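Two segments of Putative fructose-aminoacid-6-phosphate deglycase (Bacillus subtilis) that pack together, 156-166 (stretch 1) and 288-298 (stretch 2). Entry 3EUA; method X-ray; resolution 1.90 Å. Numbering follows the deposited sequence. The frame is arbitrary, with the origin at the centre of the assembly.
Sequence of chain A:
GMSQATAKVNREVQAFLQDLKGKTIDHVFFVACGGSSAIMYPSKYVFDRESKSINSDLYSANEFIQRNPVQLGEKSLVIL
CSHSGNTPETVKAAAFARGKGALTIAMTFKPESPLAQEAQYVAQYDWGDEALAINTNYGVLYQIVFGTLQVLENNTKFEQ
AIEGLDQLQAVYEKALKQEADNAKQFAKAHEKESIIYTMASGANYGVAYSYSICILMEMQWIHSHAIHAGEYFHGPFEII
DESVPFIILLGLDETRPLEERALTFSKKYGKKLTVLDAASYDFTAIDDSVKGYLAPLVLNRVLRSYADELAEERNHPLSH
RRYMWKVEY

Stretch 1 (156-166) TKFEQAIEGLD
Stretch 2 (288-298) DSVKGYLAPLV

Two helical segments, at least 129 residues apart in sequence where they touch, cross in the same general direction. Their axes approach to 8.9 Å, and the N-to-C directions differ by 53° (signed crossing angle -53°). The contact buries 386 Å², both sides summed. No hydrogen bond links the stretches; shape does most of the work.

Stretch 1 is regular helix through D166 and continues later in the chain. Its bonds run i to i-4, from A161 N to K157 O (2.9 Å) through D166 N to I162 O (3.0 Å). T156 precedes it, with phi/psi -93/1. Stretch 2 is helical but kinked. L294 N bonds V290 O at 3.0 Å and A295 N bonds K291 O at 2.9 Å, yet the N atoms of Y293, P296 and L297 have no bond to the turn before. Y293 N makes a weak bond to V290 O (3.0 Å), and L297 N makes another to L294 O (3.0 Å). V290 has phi/psi -127/0.

The register pairs K157 with S289 (CA to CA 7.2 Å), A161 with V290 (6.1 Å) and L165 with L294 (7.5 Å). A161 and V290 are the nearest of these pairs.

V290, chi1 m, is the central bump. Its CG2 lies 3.5 Å from Q160 O, and its CG1 lies 4.0 Å from A161 N and 4.3 Å from A161 CB. The valine thus rests largely on helix backbone.

G164 provides the next hollow. L294 (m, t) points toward stretch 1 and sets CD1 3.8 Å from G164 CA. A CB on G164 would sit 2.6 Å from L294 CD1, a clash, so the bare backbone makes room for the leucine.

L165 (m, t) starts sideways, but its end comes nearer. Its CD2 touches L294 CD2 and L297 CD2, each at 3.7 Å. L297 is m, p. These three leucines form an apolar cluster at the C-terminal end of the contact.

At the other end, K157 (m, t, t, p) lays its aliphatic chain over stretch 2. Its CE is 3.5 Å from S289 O, and its CD is 4.0 Å from Y293 CE2, near the ring plane at the edge. Y293 has chi1 m and chi2 -42°. K157 NZ and Y293 OH are hydrogen-bonded elsewhere in the structure. S289, chi1 p, places OG 3.8 Å from Q160 CB. Q160 (m, p) starts toward stretch 2, but its end leads away.

Out of reach of stretch 1, K291 NZ forms a salt bridge with D288 OD1 at 3.2 Å.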

# COMPACT_ATOMS: atom_id res chain seq x y z
N THR A 156 15.30 21.21 -9.74
CA THR A 156 16.67 21.62 -9.38
C THR A 156 17.46 20.69 -8.47
O THR A 156 18.61 21.00 -8.12
CB THR A 156 16.65 22.96 -8.63
OG1 THR A 156 15.84 22.82 -7.45
CG2 THR A 156 16.09 24.04 -9.52
N LYS A 157 16.90 19.56 -8.07
CA LYS A 157 17.60 18.67 -7.14
C LYS A 157 18.55 17.62 -7.76
O LYS A 157 19.29 16.95 -7.03
CB LYS A 157 16.59 17.99 -6.22
CG LYS A 157 15.82 19.00 -5.33
CD LYS A 157 15.11 18.30 -4.21
CE LYS A 157 14.51 19.25 -3.18
NZ LYS A 157 13.28 19.94 -3.61
N PHE A 158 18.54 17.48 -9.09
CA PHE A 158 19.36 16.50 -9.78
C PHE A 158 20.84 16.44 -9.35
O PHE A 158 21.35 15.38 -9.04
CB PHE A 158 19.29 16.73 -11.28
CG PHE A 158 20.09 15.73 -12.08
CD1 PHE A 158 19.58 14.45 -12.30
CD2 PHE A 158 21.32 16.06 -12.61
CE1 PHE A 158 20.30 13.52 -13.05
CE2 PHE A 158 22.05 15.14 -13.35
CZ PHE A 158 21.54 13.87 -13.56
N GLU A 159 21.51 17.58 -9.34
CA GLU A 159 22.93 17.63 -8.97
C GLU A 159 23.21 17.13 -7.55
O GLU A 159 24.16 16.37 -7.30
CB GLU A 159 23.44 19.07 -9.08
CG GLU A 159 24.93 19.18 -8.74
CD GLU A 159 25.50 20.57 -8.85
OE1 GLU A 159 24.95 21.44 -9.56
OE2 GLU A 159 26.55 20.78 -8.21
N GLN A 160 22.37 17.56 -6.63
CA GLN A 160 22.53 17.19 -5.24
C GLN A 160 22.13 15.72 -5.01
O GLN A 160 22.67 15.06 -4.13
CB GLN A 160 21.79 18.18 -4.34
CG GLN A 160 22.32 19.65 -4.47
CD GLN A 160 21.94 20.38 -5.80
OE1 GLN A 160 20.92 20.07 -6.43
NE2 GLN A 160 22.75 21.39 -6.18
N ALA A 161 21.21 15.20 -5.82
CA ALA A 161 20.81 13.80 -5.73
C ALA A 161 21.95 12.91 -6.19
O ALA A 161 22.31 11.95 -5.50
CB ALA A 161 19.57 13.53 -6.56
N ILE A 162 22.51 13.24 -7.35
CA ILE A 162 23.63 12.48 -7.92
C ILE A 162 24.87 12.58 -7.04
O ILE A 162 25.52 11.56 -6.78
CB ILE A 162 24.02 12.91 -9.34
CG1 ILE A 162 22.86 12.78 -10.30
CG2 ILE A 162 25.09 12.00 -9.92
CD1 ILE A 162 22.32 11.34 -10.37
N GLU A 163 25.20 13.77 -6.57
CA GLU A 163 26.36 13.91 -5.66
C GLU A 163 26.09 13.13 -4.38
O GLU A 163 26.99 12.47 -3.83
CB GLU A 163 26.66 15.38 -5.30
CG GLU A 163 27.20 16.28 -6.43
N GLY A 164 24.86 13.19 -3.89
CA GLY A 164 24.49 12.46 -2.67
C GLY A 164 24.69 10.97 -2.85
O GLY A 164 25.24 10.28 -1.98
N LEU A 165 24.21 10.44 -3.97
CA LEU A 165 24.39 9.02 -4.26
C LEU A 165 25.87 8.63 -4.30
O LEU A 165 26.25 7.60 -3.75
CB LEU A 165 23.73 8.64 -5.56
CG LEU A 165 22.20 8.45 -5.55
CD1 LEU A 165 21.71 8.32 -6.97
CD2 LEU A 165 21.76 7.22 -4.70
N ASP A 166 26.70 9.49 -4.88
CA ASP A 166 28.15 9.23 -4.97
C ASP A 166 28.77 9.19 -3.57
O ASP A 166 29.60 8.31 -3.27
CB ASP A 166 28.84 10.27 -5.83
CG ASP A 166 30.27 9.85 -6.22
OD1 ASP A 166 30.50 8.63 -6.38
OD2 ASP A 166 31.12 10.75 -6.42
N ASP A 288 21.01 18.78 2.42
CA ASP A 288 19.74 18.75 3.13
C ASP A 288 18.53 18.54 2.20
O ASP A 288 17.53 17.93 2.60
CB ASP A 288 19.52 20.07 3.92
CG ASP A 288 20.44 20.22 5.15
OD1 ASP A 288 21.15 19.26 5.50
OD2 ASP A 288 20.45 21.33 5.78
N SER A 289 18.62 19.05 0.97
CA SER A 289 17.52 18.92 0.02
C SER A 289 17.19 17.47 -0.36
O SER A 289 16.09 17.18 -0.80
CB SER A 289 17.86 19.71 -1.25
OG SER A 289 19.03 19.24 -1.89
N VAL A 290 18.14 16.56 -0.17
CA VAL A 290 17.95 15.16 -0.55
C VAL A 290 18.23 14.13 0.57
O VAL A 290 18.08 12.93 0.31
CB VAL A 290 18.81 14.83 -1.81
CG1 VAL A 290 18.38 15.67 -3.00
CG2 VAL A 290 20.30 15.04 -1.57
N LYS A 291 18.62 14.54 1.80
CA LYS A 291 18.87 13.58 2.90
C LYS A 291 17.68 12.64 3.15
O LYS A 291 17.82 11.42 3.37
CB LYS A 291 19.14 14.26 4.26
CG LYS A 291 20.36 15.10 4.44
CD LYS A 291 20.56 15.29 5.95
CE LYS A 291 21.43 16.50 6.34
NZ LYS A 291 22.77 16.56 5.74
N GLY A 292 16.48 13.21 3.10
CA GLY A 292 15.27 12.44 3.36
C GLY A 292 15.00 11.41 2.29
O GLY A 292 14.44 10.32 2.57
N TYR A 293 15.42 11.72 1.06
CA TYR A 293 15.22 10.80 -0.05
C TYR A 293 16.27 9.70 -0.06
O TYR A 293 15.98 8.59 -0.54
CB TYR A 293 15.25 11.54 -1.40
CG TYR A 293 14.30 12.72 -1.54
CD1 TYR A 293 12.99 12.65 -1.06
CD2 TYR A 293 14.65 13.85 -2.28
CE1 TYR A 293 12.11 13.70 -1.22
CE2 TYR A 293 13.75 14.94 -2.44
CZ TYR A 293 12.47 14.83 -1.91
OH TYR A 293 11.51 15.81 -2.03
N LEU A 294 17.45 9.97 0.49
CA LEU A 294 18.56 8.99 0.50
C LEU A 294 18.64 8.10 1.74
O LEU A 294 19.18 6.99 1.67
CB LEU A 294 19.90 9.72 0.32
CG LEU A 294 20.07 10.41 -1.06
CD1 LEU A 294 21.27 11.37 -1.06
CD2 LEU A 294 20.14 9.38 -2.22
N ALA A 295 18.09 8.55 2.85
CA ALA A 295 18.14 7.76 4.10
C ALA A 295 17.60 6.34 3.95
O ALA A 295 18.17 5.42 4.56
CB ALA A 295 17.42 8.45 5.24
N PRO A 296 16.50 6.16 3.19
CA PRO A 296 16.01 4.77 3.07
C PRO A 296 17.02 3.77 2.47
O PRO A 296 16.97 2.56 2.79
CB PRO A 296 14.79 4.87 2.15
CG PRO A 296 14.53 6.29 1.89
CD PRO A 296 15.64 7.13 2.48
N LEU A 297 17.87 4.26 1.56
CA LEU A 297 18.92 3.41 0.95
C LEU A 297 19.89 2.94 2.01
O LEU A 297 20.29 1.77 2.04
CB LEU A 297 19.68 4.12 -0.14
CG LEU A 297 18.96 4.30 -1.46
CD1 LEU A 297 17.55 4.93 -1.31
CD2 LEU A 297 19.82 5.14 -2.37
N VAL A 298 20.25 3.83 2.90
CA VAL A 298 21.16 3.48 3.99
C VAL A 298 20.51 2.51 4.97
O VAL A 298 21.13 1.55 5.39
CB VAL A 298 21.58 4.73 4.78
CG1 VAL A 298 22.64 4.32 5.79
CG2 VAL A 298 22.16 5.79 3.83